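Methyltransferase domain-containing protein (Serratia marcescens, PDB 7CLU) probably transfers a methyl group from S-adenosyl-L-methionine to a hydroxyl oxygen of an intermediate on the pathway to the red pigment prodigiosin. Local coordinates at residues D37-A40 and A41-A44; L258-I261 and Y262-M265. All blocks are in the same frame, centred on the assembly; numbering follows the deposited sequence.

Contact 1. Residues D37-A40 and A41-A44; sequences DADA and AHIA
Asp39 is the N-cap of helix 40-47 in the winged-helix-like dimerisation domain of this O-methyltransferase, and its side chain caps the first turn by accepting from His42 N. Ala41 comes first along the turn and contributes little: its CB lies on the outer surface, 4.0 Å from Asp39 OD1. His42 is gripped twice by that same oxygen. Its backbone N donates to Asp39 OD1 at 3.0 Å, the capping bond proper, and its ring nitrogen ND1 donates to Asp39 OD1 at 2.6 Å, a short His-carboxylate bond. The carboxylate gets there because Asp39 CG sits between its own backbone N and carbonyl carbon (chi1 67°), which folds the side chain back over the start of the helix. OD1 lies at the edge of the imidazole, almost in its plane, and uses its syn side, while the two flat groups are turned 32° against each other. A negative carboxylate would suit the amino-terminal end of the helix and would probably favour a protonated imidazole. Ile43 N then makes the first full helical bond, a nearly straight one to Asp39 O at 3.1 Å. Its side chain turns inward: CG1 packs on Ala38 CB at 3.9 Å, and it also touches Leu33, Leu58 and Tyr74, tying the turn to helix 51-63 and the strand 73-75 of the small hairpin. Ala38 also shares backbone hydrogen bonding with Tyr74. Ala44, buried against Thr54, carries the helical pattern on, its N donating to Ala40 O at 2.9 Å.

Contact 2. Residues L258-I261 and Y262-M265; sequences LRNI and YRAM
Ile261, in the last turn of helix 251-264, packs against Met265, the first residue beyond it; the helix belongs to a beta-alpha-beta crossover between strands 239-243 and 270-275 in the Rossmann-like methyltransferase domain. Here the fit is close: Met265 SD rests 3.9 Å from Ile261 CG2, and both side chains lie on Phe271 of strand 270-275, as does Leu258. With chi1 at -83°, Met265 CG stands beside its own backbone N and comes within 3.2 Å of Ile261 O. Phe319 packs on Met265 and meets the Tyr262 ring edge-to-face.

Independently of this packing, the backbone bonding weakens toward the helix end. Tyr262 N bonds firmly to Leu258 O at 2.9 Å, but Ala264 N splits weakly between the oxygens of Asn260 and Ile261, and Met265 N reaches Ile261 O only weakly.

On the solvent side things are looser. Asn260 is itself buried, its ND2 bonded to the carbonyl of Val227, a residue of the S-adenosyl-L-homocysteine site, whereas its OD1 takes one bond from the exposed Arg263. Amide and guanidinium stand 80° apart, and Arg263 NH2 comes from above the carbonyl plane, 3.1 Å from Asn260 OD1.

Overall arrangement
Contact 1 comes first along the chain, in the dimerisation domain near the amino terminus, and contact 2 follows more than 200 residues later in the methyltransferase domain. They lie on opposite sides of the chain's centre, with their own centres 58 Å apart and nearest atoms about 48 Å apart, so neither touches the other. They share no helix or sheet: 37-44 starts helix 40-47 beside the small two-stranded hairpin, whereas 258-265 ends helix 251-264 against the seven-stranded sheet. One marks a helix beginning, the other a helix end. Only contact 2 borders the cofactor site, through Val227; contact 1 lies away from the annotated sites.

Contact 1. Residues D37-A40 and A41-A44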
loop_
_atom_site.group_PDB
_atom_site.type_symbol
_atom_site.label_atom_id
_atom_site.label_comp_id
_atom_site.label_asym_id
_atom_site.label_seq_id
_atom_site.Cartn_x
_atom_site.Cartn_y
_atom_site.Cartn_z
ATOM N N ASP A 37 14.649 23.659 -9.746
ATOM C CA ASP A 37 15.082 22.778 -8.674
ATOM C C ASP A 37 15.192 23.565 -7.366
ATOM O O ASP A 37 15.333 24.791 -7.372
ATOM C CB ASP A 37 16.421 22.142 -9.031
ATOM C CG ASP A 37 16.336 21.248 -10.236
ATOM O OD1 ASP A 37 15.216 21.077 -10.773
ATOM O OD2 ASP A 37 17.396 20.710 -10.653
ATOM N N ALA A 38 15.125 22.853 -6.236
ATOM C CA ALA A 38 15.117 23.529 -4.942
ATOM C C ALA A 38 15.484 22.569 -3.819
ATOM O O ALA A 38 15.220 21.368 -3.893
ATOM C CB ALA A 38 13.751 24.158 -4.649
ATOM N N ASP A 39 16.071 23.122 -2.757
ATOM C CA ASP A 39 16.428 22.318 -1.601
ATOM C C ASP A 39 15.230 22.168 -0.670
ATOM O O ASP A 39 14.191 22.813 -0.840
ATOM C CB ASP A 39 17.624 22.918 -0.860
ATOM C CG ASP A 39 17.315 24.266 -0.192
ATOM O OD1 ASP A 39 16.139 24.674 -0.081
ATOM O OD2 ASP A 39 18.284 24.933 0.238
ATOM N N ALA A 40 15.398 21.317 0.341
ATOM C CA ALA A 40 14.270 20.962 1.204
ATOM C C ALA A 40 13.699 22.178 1.924
ATOM O O ALA A 40 12.478 22.293 2.084
ATOM C CB ALA A 40 14.698 19.898 2.208
ATOM N N ALA A 41 14.557 23.103 2.360
ATOM C CA ALA A 41 14.075 24.210 3.182
ATOM C C ALA A 41 13.167 25.136 2.383
ATOM O O ALA A 41 12.174 25.648 2.913
ATOM C CB ALA A 41 15.253 24.980 3.787
ATOM N N HIS A 42 13.472 25.336 1.096
ATOM C CA HIS A 42 12.673 26.223 0.258
ATOM C C HIS A 42 11.411 25.546 -0.262
ATOM O O HIS A 42 10.374 26.208 -0.421
ATOM C CB HIS A 42 13.523 26.737 -0.905
ATOM C CG HIS A 42 14.592 27.694 -0.477
ATOM N ND1 HIS A 42 15.801 27.278 0.041
ATOM C CD2 HIS A 42 14.620 29.048 -0.461
ATOM C CE1 HIS A 42 16.534 28.333 0.345
ATOM N NE2 HIS A 42 15.840 29.420 0.051
ATOM N N ILE A 43 11.472 24.245 -0.541
ATOM C CA ILE A 43 10.238 23.511 -0.802
ATOM C C ILE A 43 9.310 23.612 0.403
ATOM O O ILE A 43 8.111 23.881 0.261
ATOM C CB ILE A 43 10.541 22.044 -1.165
ATOM C CG1 ILE A 43 11.399 21.961 -2.417
ATOM C CG2 ILE A 43 9.237 21.236 -1.317
ATOM C CD1 ILE A 43 11.890 20.571 -2.711
ATOM N N ALA A 44 9.853 23.422 1.608
ATOM C CA ALA A 44 9.026 23.513 2.810
ATOM C C ALA A 44 8.454 24.914 3.001
ATOM O O ALA A 44 7.335 25.064 3.505
ATOM C CB ALA A 44 9.834 23.101 4.037
#

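Contact 2. Residues L258-I261 and Y262-M265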
loop_
_atom_site.group_PDB
_atom_site.type_symbol
_atom_site.label_atom_id
_atom_site.label_comp_id
_atom_site.label_asym_id
_atom_site.label_seq_id
_atom_site.Cartn_x
_atom_site.Cartn_y
_atom_site.Cartn_z
ATOM N N LEU A 258 -28.280 -7.228 -17.005
ATOM C CA LEU A 258 -28.141 -7.856 -18.310
ATOM C C LEU A 258 -29.501 -8.233 -18.884
ATOM O O LEU A 258 -29.740 -8.086 -20.090
ATOM C CB LEU A 258 -27.255 -9.092 -18.208
ATOM C CG LEU A 258 -25.742 -8.940 -17.966
ATOM C CD1 LEU A 258 -25.169 -10.304 -17.643
ATOM C CD2 LEU A 258 -25.054 -8.342 -19.196
ATOM N N ARG A 259 -30.396 -8.737 -18.033
ATOM C CA ARG A 259 -31.761 -9.003 -18.470
ATOM C C ARG A 259 -32.466 -7.707 -18.847
ATOM O O ARG A 259 -33.230 -7.665 -19.817
ATOM C CB ARG A 259 -32.523 -9.747 -17.368
ATOM C CG ARG A 259 -32.135 -11.218 -17.229
ATOM C CD ARG A 259 -33.230 -12.035 -16.531
ATOM N NE ARG A 259 -33.315 -11.715 -15.113
ATOM C CZ ARG A 259 -32.847 -12.498 -14.144
ATOM N NH1 ARG A 259 -32.275 -13.654 -14.457
ATOM N NH2 ARG A 259 -32.961 -12.131 -12.866
ATOM N N ASN A 260 -32.205 -6.627 -18.104
ATOM C CA ASN A 260 -32.831 -5.346 -18.425
ATOM C C ASN A 260 -32.396 -4.849 -19.796
ATOM O O ASN A 260 -33.222 -4.362 -20.580
ATOM C CB ASN A 260 -32.500 -4.304 -17.351
ATOM C CG ASN A 260 -33.356 -4.451 -16.101
ATOM O OD1 ASN A 260 -34.336 -5.196 -16.096
ATOM N ND2 ASN A 260 -32.987 -3.740 -15.039
ATOM N N ILE A 261 -31.096 -4.947 -20.097
ATOM C CA ILE A 261 -30.606 -4.549 -21.415
ATOM C C ILE A 261 -31.135 -5.483 -22.495
ATOM O O ILE A 261 -31.545 -5.034 -23.569
ATOM C CB ILE A 261 -29.071 -4.504 -21.424
ATOM C CG1 ILE A 261 -28.578 -3.385 -20.495
ATOM C CG2 ILE A 261 -28.578 -4.319 -22.854
ATOM C CD1 ILE A 261 -27.071 -3.338 -20.322
ATOM N N TYR A 262 -31.115 -6.794 -22.238
ATOM C CA TYR A 262 -31.614 -7.751 -23.221
ATOM C C TYR A 262 -33.053 -7.441 -23.609
ATOM O O TYR A 262 -33.396 -7.446 -24.798
ATOM C CB TYR A 262 -31.517 -9.170 -22.669
ATOM C CG TYR A 262 -32.022 -10.212 -23.633
ATOM C CD1 TYR A 262 -31.183 -10.740 -24.605
ATOM C CD2 TYR A 262 -33.345 -10.662 -23.587
ATOM C CE1 TYR A 262 -31.629 -11.690 -25.502
ATOM C CE2 TYR A 262 -33.806 -11.612 -24.489
ATOM C CZ TYR A 262 -32.939 -12.124 -25.443
ATOM O OH TYR A 262 -33.371 -13.071 -26.346
ATOM N N ARG A 263 -33.900 -7.154 -22.618
ATOM C CA ARG A 263 -35.311 -6.901 -22.891
ATOM C C ARG A 263 -35.481 -5.665 -23.762
ATOM O O ARG A 263 -36.338 -5.632 -24.654
ATOM C CB ARG A 263 -36.074 -6.749 -21.576
ATOM C CG ARG A 263 -37.573 -6.601 -21.749
ATOM C CD ARG A 263 -38.315 -6.713 -20.424
ATOM N NE ARG A 263 -37.994 -5.619 -19.511
ATOM C CZ ARG A 263 -37.272 -5.753 -18.402
ATOM N NH1 ARG A 263 -36.791 -6.946 -18.058
ATOM N NH2 ARG A 263 -37.037 -4.694 -17.632
ATOM N N ALA A 264 -34.637 -4.656 -23.550
ATOM C CA ALA A 264 -34.773 -3.383 -24.247
ATOM C C ALA A 264 -34.107 -3.362 -25.616
ATOM O O ALA A 264 -34.430 -2.486 -26.426
ATOM C CB ALA A 264 -34.213 -2.258 -23.373
ATOM N N MET A 265 -33.218 -4.313 -25.903
ATOM C CA MET A 265 -32.461 -4.311 -27.146
ATOM C C MET A 265 -33.370 -4.586 -28.340
ATOM O O MET A 265 -34.398 -5.248 -28.202
ATOM C CB MET A 265 -31.375 -5.377 -27.119
ATOM C CG MET A 265 -30.105 -4.964 -26.423
ATOM S SD MET A 265 -29.112 -6.424 -26.083
ATOM C CE MET A 265 -28.765 -6.975 -27.758
#